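Local coordinates for protein type II secretion ATPase XpsE (Xanthomonas campestris, PDB 2D28) that belongs to the type II secretion ATPase family and is represented here by its N-terminal domain, which includes an MshEN-type module, at residues Phe90-His95 with Asp142-Trp147; Asp53-Cys58 with Leu64-Ala69. The protein carries 1 engineered substitution. All coordinates share one frame; numbering follows the deposited sequence.

In the fold
The two contacts sit in different parts of the chain, their centres about 17 Å apart and their nearest atoms about 5 Å apart, without touching. Along the chain both segments of contact 2, which ends at Ala69, come before those of contact 1, which begins at Phe90. Contact 2 sets the loop 64-69 against helix 51-62, the helix that precedes helix 88-94 in the chain. Contact 1 pairs helix 88-94 with helix 137-147. The strand 130-134 and helix 137-147 connect the two regions, since Val134 makes backbone hydrogen bonds with Pro65 and Val67 of contact 2, while Ile144 and Glu145 of the helix that follows carry contact 1.

Contact 1: residues Phe90-His95 with Asp142-Trp147; sequences FLKQFH and DLIERW
Ile144 pushes its CD1 methyl against the backbone of Leu91, 3.6 Å from Leu91 O, and this is the tightly packed half of the contact. The same CD1 lies 4.0 Å from Leu91 CB, so the isoleucine tip bears on the root of the leucine side chain. With CG1 beside the backbone N (chi1 -69°), the longer branch of Ile144 reaches Leu91, while CG2 turns to the neighbouring lysine and meets Lys92 CG at 4.0 Å. Leu91 and Ile144 are both buried, and Leu91 also packs on Leu96 and Pro98 of strand 96-102. The turns 90-94 and 142-147 run nearly antiparallel, their directions 163° apart, and their axes come within 10.3 Å. Both belong to the MshEN region, a mixed alpha/beta module in which these helices pack beside a three-stranded sheet. Toward solvent the contact thins to a single ionic link: Lys92 NZ donates to Glu145 OE1 at 2.6 Å, a salt bridge in which the ammonium nitrogen lies almost in line with the C-O bond of the acceptor. Glu145 is exposed and Lys92 partly so. The lysine chain runs extended until it bends at chi4, and the glutamate bends at chi2 (49°), which brings the two charged ends together beside the apolar pair.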
loop_
_atom_site.group_PDB
_atom_site.type_symbol
_atom_site.label_atom_id
_atom_site.label_comp_id
_atom_site.label_asym_id
_atom_site.label_seq_id
_atom_site.Cartn_x
_atom_site.Cartn_y
_atom_site.Cartn_z
ATOM N N PHE A 90 -12.561 3.709 5.683
ATOM C CA PHE A 90 -11.152 4.088 5.747
ATOM C C PHE A 90 -10.288 2.994 5.085
ATOM O O PHE A 90 -9.435 3.273 4.270
ATOM C CB PHE A 90 -10.730 4.261 7.231
ATOM C CG PHE A 90 -9.336 4.694 7.406
ATOM C CD1 PHE A 90 -9.017 6.049 7.654
ATOM C CD2 PHE A 90 -8.291 3.772 7.351
ATOM C CE1 PHE A 90 -7.698 6.464 7.804
ATOM C CE2 PHE A 90 -6.933 4.193 7.481
ATOM C CZ PHE A 90 -6.647 5.546 7.688
ATOM N N LEU A 91 -10.478 1.752 5.489
ATOM C CA LEU A 91 -9.757 0.633 4.823
ATOM C C LEU A 91 -9.850 0.663 3.304
ATOM O O LEU A 91 -8.818 0.546 2.581
ATOM C CB LEU A 91 -10.249 -0.707 5.366
ATOM C CG LEU A 91 -10.167 -0.907 6.873
ATOM C CD1 LEU A 91 -10.604 -2.342 7.191
ATOM C CD2 LEU A 91 -8.839 -0.569 7.480
ATOM N N LYS A 92 -11.082 0.846 2.810
ATOM C CA LYS A 92 -11.324 0.905 1.379
ATOM C C LYS A 92 -10.718 2.125 0.729
ATOM O O LYS A 92 -10.091 2.006 -0.335
ATOM C CB LYS A 92 -12.800 0.737 1.011
ATOM C CG LYS A 92 -13.410 -0.514 1.434
ATOM C CD LYS A 92 -14.955 -0.569 1.067
ATOM C CE LYS A 92 -15.509 -1.792 1.607
ATOM N NZ LYS A 92 -16.168 -2.654 0.572
ATOM N N GLN A 93 -10.851 3.301 1.329
ATOM C CA GLN A 93 -10.265 4.480 0.751
ATOM C C GLN A 93 -8.750 4.401 0.677
ATOM O O GLN A 93 -8.145 4.876 -0.295
ATOM C CB GLN A 93 -10.607 5.735 1.613
ATOM C CG GLN A 93 -9.977 6.936 1.103
ATOM C CD GLN A 93 -9.959 8.122 2.086
ATOM O OE1 GLN A 93 -10.679 8.123 3.085
ATOM N NE2 GLN A 93 -9.153 9.116 1.789
ATOM N N PHE A 94 -8.121 3.889 1.732
ATOM C CA PHE A 94 -6.632 3.911 1.767
ATOM C C PHE A 94 -5.994 2.619 1.209
ATOM O O PHE A 94 -4.710 2.549 1.043
ATOM C CB PHE A 94 -6.185 4.231 3.191
ATOM C CG PHE A 94 -6.392 5.697 3.549
ATOM C CD1 PHE A 94 -5.500 6.694 3.064
ATOM C CD2 PHE A 94 -7.500 6.080 4.245
ATOM C CE1 PHE A 94 -5.734 8.037 3.374
ATOM C CE2 PHE A 94 -7.757 7.456 4.503
ATOM C CZ PHE A 94 -6.851 8.413 4.078
ATOM N N HIS A 95 -6.848 1.607 0.979
ATOM C CA HIS A 95 -6.460 0.273 0.467
ATOM C C HIS A 95 -5.445 -0.336 1.393
ATOM O O HIS A 95 -4.279 -0.572 1.026
ATOM C CB HIS A 95 -5.873 0.339 -0.951
ATOM C CG HIS A 95 -6.758 1.032 -1.939
ATOM N ND1 HIS A 95 -7.800 0.399 -2.589
ATOM C CD2 HIS A 95 -6.861 2.349 -2.248
ATOM C CE1 HIS A 95 -8.450 1.298 -3.333
ATOM N NE2 HIS A 95 -7.889 2.481 -3.146
ATOM N N ASP A 142 -9.957 -7.046 -2.172
ATOM C CA ASP A 142 -10.697 -8.298 -2.174
ATOM C C ASP A 142 -10.802 -8.848 -0.768
ATOM O O ASP A 142 -11.879 -9.220 -0.301
ATOM C CB ASP A 142 -9.982 -9.320 -3.068
ATOM C CG ASP A 142 -10.232 -9.109 -4.547
ATOM O OD1 ASP A 142 -10.991 -8.231 -4.982
ATOM O OD2 ASP A 142 -9.636 -9.778 -5.369
ATOM N N LEU A 143 -9.698 -8.844 -0.023
ATOM C CA LEU A 143 -9.698 -9.329 1.348
ATOM C C LEU A 143 -10.590 -8.446 2.223
ATOM O O LEU A 143 -11.352 -8.966 3.098
ATOM C CB LEU A 143 -8.295 -9.335 1.979
ATOM C CG LEU A 143 -8.266 -9.882 3.402
ATOM C CD1 LEU A 143 -8.297 -11.369 3.323
ATOM C CD2 LEU A 143 -7.059 -9.410 4.125
ATOM N N ILE A 144 -10.500 -7.119 2.052
ATOM C CA ILE A 144 -11.323 -6.222 2.879
ATOM C C ILE A 144 -12.797 -6.651 2.707
ATOM O O ILE A 144 -13.469 -6.814 3.719
ATOM C CB ILE A 144 -11.171 -4.763 2.520
ATOM C CG1 ILE A 144 -9.761 -4.243 2.914
ATOM C CG2 ILE A 144 -12.301 -3.899 3.222
ATOM C CD1 ILE A 144 -9.328 -2.990 2.165
ATOM N N GLU A 145 -13.251 -6.848 1.480
ATOM C CA GLU A 145 -14.651 -7.177 1.204
ATOM C C GLU A 145 -15.053 -8.569 1.698
ATOM O O GLU A 145 -16.180 -8.761 2.219
ATOM C CB GLU A 145 -14.959 -7.115 -0.289
ATOM C CG GLU A 145 -16.455 -7.222 -0.648
ATOM C CD GLU A 145 -17.289 -6.269 0.199
ATOM O OE1 GLU A 145 -17.080 -5.042 0.083
ATOM O OE2 GLU A 145 -18.110 -6.740 1.034
ATOM N N ARG A 146 -14.175 -9.538 1.476
ATOM C CA ARG A 146 -14.375 -10.895 1.910
ATOM C C ARG A 146 -14.472 -10.976 3.410
ATOM O O ARG A 146 -15.370 -11.615 3.976
ATOM C CB ARG A 146 -13.214 -11.741 1.386
ATOM C CG ARG A 146 -13.151 -13.118 1.920
ATOM C CD ARG A 146 -12.333 -13.989 1.011
ATOM N NE ARG A 146 -11.046 -14.279 1.588
ATOM C CZ ARG A 146 -9.852 -13.904 1.137
ATOM N NH1 ARG A 146 -9.695 -13.129 0.041
ATOM N NH2 ARG A 146 -8.781 -14.346 1.813
ATOM N N TRP A 147 -13.575 -10.281 4.082
ATOM C CA TRP A 147 -13.568 -10.319 5.505
ATOM C C TRP A 147 -14.687 -9.438 6.090
ATOM O O TRP A 147 -15.150 -9.742 7.208
ATOM C CB TRP A 147 -12.219 -9.892 6.057
ATOM C CG TRP A 147 -11.209 -10.950 6.076
ATOM C CD1 TRP A 147 -11.291 -12.218 5.510
ATOM C CD2 TRP A 147 -9.951 -10.884 6.726
ATOM N NE1 TRP A 147 -10.153 -12.923 5.794
ATOM C CE2 TRP A 147 -9.311 -12.125 6.539
ATOM C CE3 TRP A 147 -9.291 -9.892 7.474
ATOM C CZ2 TRP A 147 -8.042 -12.387 7.052
ATOM C CZ3 TRP A 147 -8.064 -10.150 7.993
ATOM C CH2 TRP A 147 -7.434 -11.392 7.784
#

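Contact 2: residues Asp53-Cys58 with Leu64-Ala69; sequences DHAETC and LPLVDA
Leu66 lays its CD2 methyl over the backbone of helix 51-62 at Ala55, where CD2 lies 3.6 Å from Ala55 O and 4.3 Å from Ala55 CB. Its other methyl, CD1, touches the carboxylate of Glu56, lying 3.8 Å from Glu56 OE1. One leucine therefore spans two consecutive helix residues, a methyl to each. The CA atoms of Glu56 and Leu66 are the nearest pair across the segments, 7.6 Å apart, which places the leucine beside this turn of the helix. Although the CB of Glu56 points away from the loop, its chain bends at chi2 (91°) and returns the carboxylate to Leu66, the two side chains crossing at about a right angle. No hydrogen bond joins the segments, and the contact rests on van der Waals touches burying 143 Å² in all. Ala55 is buried and also packs on Val134 and Leu136, whereas Leu66 is exposed, so the apolar overlap lies at the edge of the core. Behind it, on the far side of the helix, Thr57 OG1 donates to Asp53 O at 2.7 Å, the donor tilted 17° from the carbonyl plane; that oxygen also accepts from Thr57 N. The loop is also tied to strand 130-134, where Pro65 and Val67 make backbone hydrogen bonds with Val134. The arrangement is that of an extended segment running beside the edge strand of a mixed sheet, with a leucine turned onto the preceding helix.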
loop_
_atom_site.group_PDB
_atom_site.type_symbol
_atom_site.label_atom_id
_atom_site.label_comp_id
_atom_site.label_asym_id
_atom_site.label_seq_id
_atom_site.Cartn_x
_atom_site.Cartn_y
_atom_site.Cartn_z
ATOM N N ASP A 53 3.940 -4.510 -10.274
ATOM C CA ASP A 53 5.177 -3.761 -10.343
ATOM C C ASP A 53 5.149 -2.586 -9.360
ATOM O O ASP A 53 6.198 -2.228 -8.838
ATOM C CB ASP A 53 5.404 -3.176 -11.717
ATOM C CG ASP A 53 5.910 -4.221 -12.751
ATOM O OD1 ASP A 53 6.491 -5.228 -12.361
ATOM O OD2 ASP A 53 5.713 -4.056 -13.965
ATOM N N HIS A 54 3.969 -2.015 -9.130
ATOM C CA HIS A 54 3.801 -1.025 -8.059
ATOM C C HIS A 54 4.207 -1.627 -6.709
ATOM O O HIS A 54 5.151 -1.118 -6.025
ATOM C CB HIS A 54 2.393 -0.433 -8.027
ATOM C CG HIS A 54 2.193 0.501 -6.865
ATOM N ND1 HIS A 54 3.216 0.826 -6.009
ATOM C CD2 HIS A 54 1.126 1.175 -6.411
ATOM C CE1 HIS A 54 2.771 1.648 -5.073
ATOM N NE2 HIS A 54 1.496 1.839 -5.266
ATOM N N ALA A 55 3.552 -2.710 -6.322
ATOM C CA ALA A 55 3.850 -3.431 -5.063
ATOM C C ALA A 55 5.325 -3.810 -4.969
ATOM O O ALA A 55 6.030 -3.569 -3.936
ATOM C CB ALA A 55 2.970 -4.707 -4.930
ATOM N N GLU A 56 5.820 -4.465 -6.024
ATOM C CA GLU A 56 7.214 -4.864 -6.056
ATOM C C GLU A 56 8.237 -3.803 -5.746
ATOM O O GLU A 56 9.188 -3.992 -4.907
ATOM C CB GLU A 56 7.562 -5.407 -7.459
ATOM C CG GLU A 56 8.970 -6.010 -7.517
ATOM C CD GLU A 56 8.996 -7.500 -7.217
ATOM O OE1 GLU A 56 7.936 -8.034 -6.744
ATOM O OE2 GLU A 56 10.065 -8.130 -7.479
ATOM N N THR A 57 8.049 -2.671 -6.420
ATOM C CA THR A 57 8.952 -1.580 -6.317
ATOM C C THR A 57 8.862 -0.887 -4.950
ATOM O O THR A 57 9.883 -0.492 -4.407
ATOM C CB THR A 57 8.708 -0.622 -7.475
ATOM O OG1 THR A 57 8.789 -1.410 -8.672
ATOM C CG2 THR A 57 9.888 0.384 -7.557
ATOM N N CYS A 58 7.633 -0.661 -4.462
ATOM C CA CYS A 58 7.427 -0.158 -3.109
ATOM C C CYS A 58 8.213 -1.033 -2.117
ATOM O O CYS A 58 8.956 -0.535 -1.281
ATOM C CB CYS A 58 5.939 -0.191 -2.767
ATOM S SG CYS A 58 5.013 1.105 -3.534
ATOM N N LEU A 64 10.495 -3.629 2.616
ATOM C CA LEU A 64 9.389 -4.215 3.329
ATOM C C LEU A 64 9.050 -5.541 2.677
ATOM O O LEU A 64 9.209 -5.710 1.452
ATOM C CB LEU A 64 8.143 -3.304 3.226
ATOM C CG LEU A 64 8.164 -2.026 4.087
ATOM C CD1 LEU A 64 7.071 -1.110 3.642
ATOM C CD2 LEU A 64 8.143 -2.278 5.575
ATOM N N PRO A 65 8.490 -6.433 3.470
ATOM C CA PRO A 65 8.043 -7.722 2.948
ATOM C C PRO A 65 6.802 -7.584 2.072
ATOM O O PRO A 65 6.005 -6.689 2.228
ATOM C CB PRO A 65 7.723 -8.515 4.211
ATOM C CG PRO A 65 7.233 -7.432 5.172
ATOM C CD PRO A 65 8.186 -6.304 4.906
ATOM N N LEU A 66 6.659 -8.537 1.178
ATOM C CA LEU A 66 5.547 -8.665 0.274
ATOM C C LEU A 66 4.695 -9.857 0.750
ATOM O O LEU A 66 5.238 -10.884 1.149
ATOM C CB LEU A 66 6.021 -8.929 -1.154
ATOM C CG LEU A 66 6.709 -7.795 -1.878
ATOM C CD1 LEU A 66 7.627 -8.288 -2.974
ATOM C CD2 LEU A 66 5.697 -6.869 -2.448
ATOM N N VAL A 67 3.365 -9.667 0.774
ATOM C CA VAL A 67 2.430 -10.677 1.246
ATOM C C VAL A 67 1.359 -10.816 0.171
ATOM O O VAL A 67 0.945 -9.845 -0.474
ATOM C CB VAL A 67 1.823 -10.333 2.619
ATOM C CG1 VAL A 67 0.495 -11.096 2.887
ATOM C CG2 VAL A 67 2.814 -10.539 3.716
ATOM N N ASP A 68 0.944 -12.052 -0.064
ATOM C CA ASP A 68 -0.062 -12.302 -1.065
ATOM C C ASP A 68 -1.227 -13.024 -0.480
ATOM O O ASP A 68 -1.167 -13.493 0.650
ATOM C CB ASP A 68 0.511 -13.006 -2.273
ATOM C CG ASP A 68 1.054 -14.374 -1.963
ATOM O OD1 ASP A 68 0.303 -15.276 -1.589
ATOM O OD2 ASP A 68 2.243 -14.594 -2.011
ATOM N N ALA A 69 -2.257 -13.084 -1.327
ATOM C CA ALA A 69 -3.569 -13.563 -1.018
ATOM C C ALA A 69 -3.633 -15.046 -0.608
ATOM O O ALA A 69 -4.529 -15.465 0.161
ATOM C CB ALA A 69 -4.481 -13.251 -2.268
#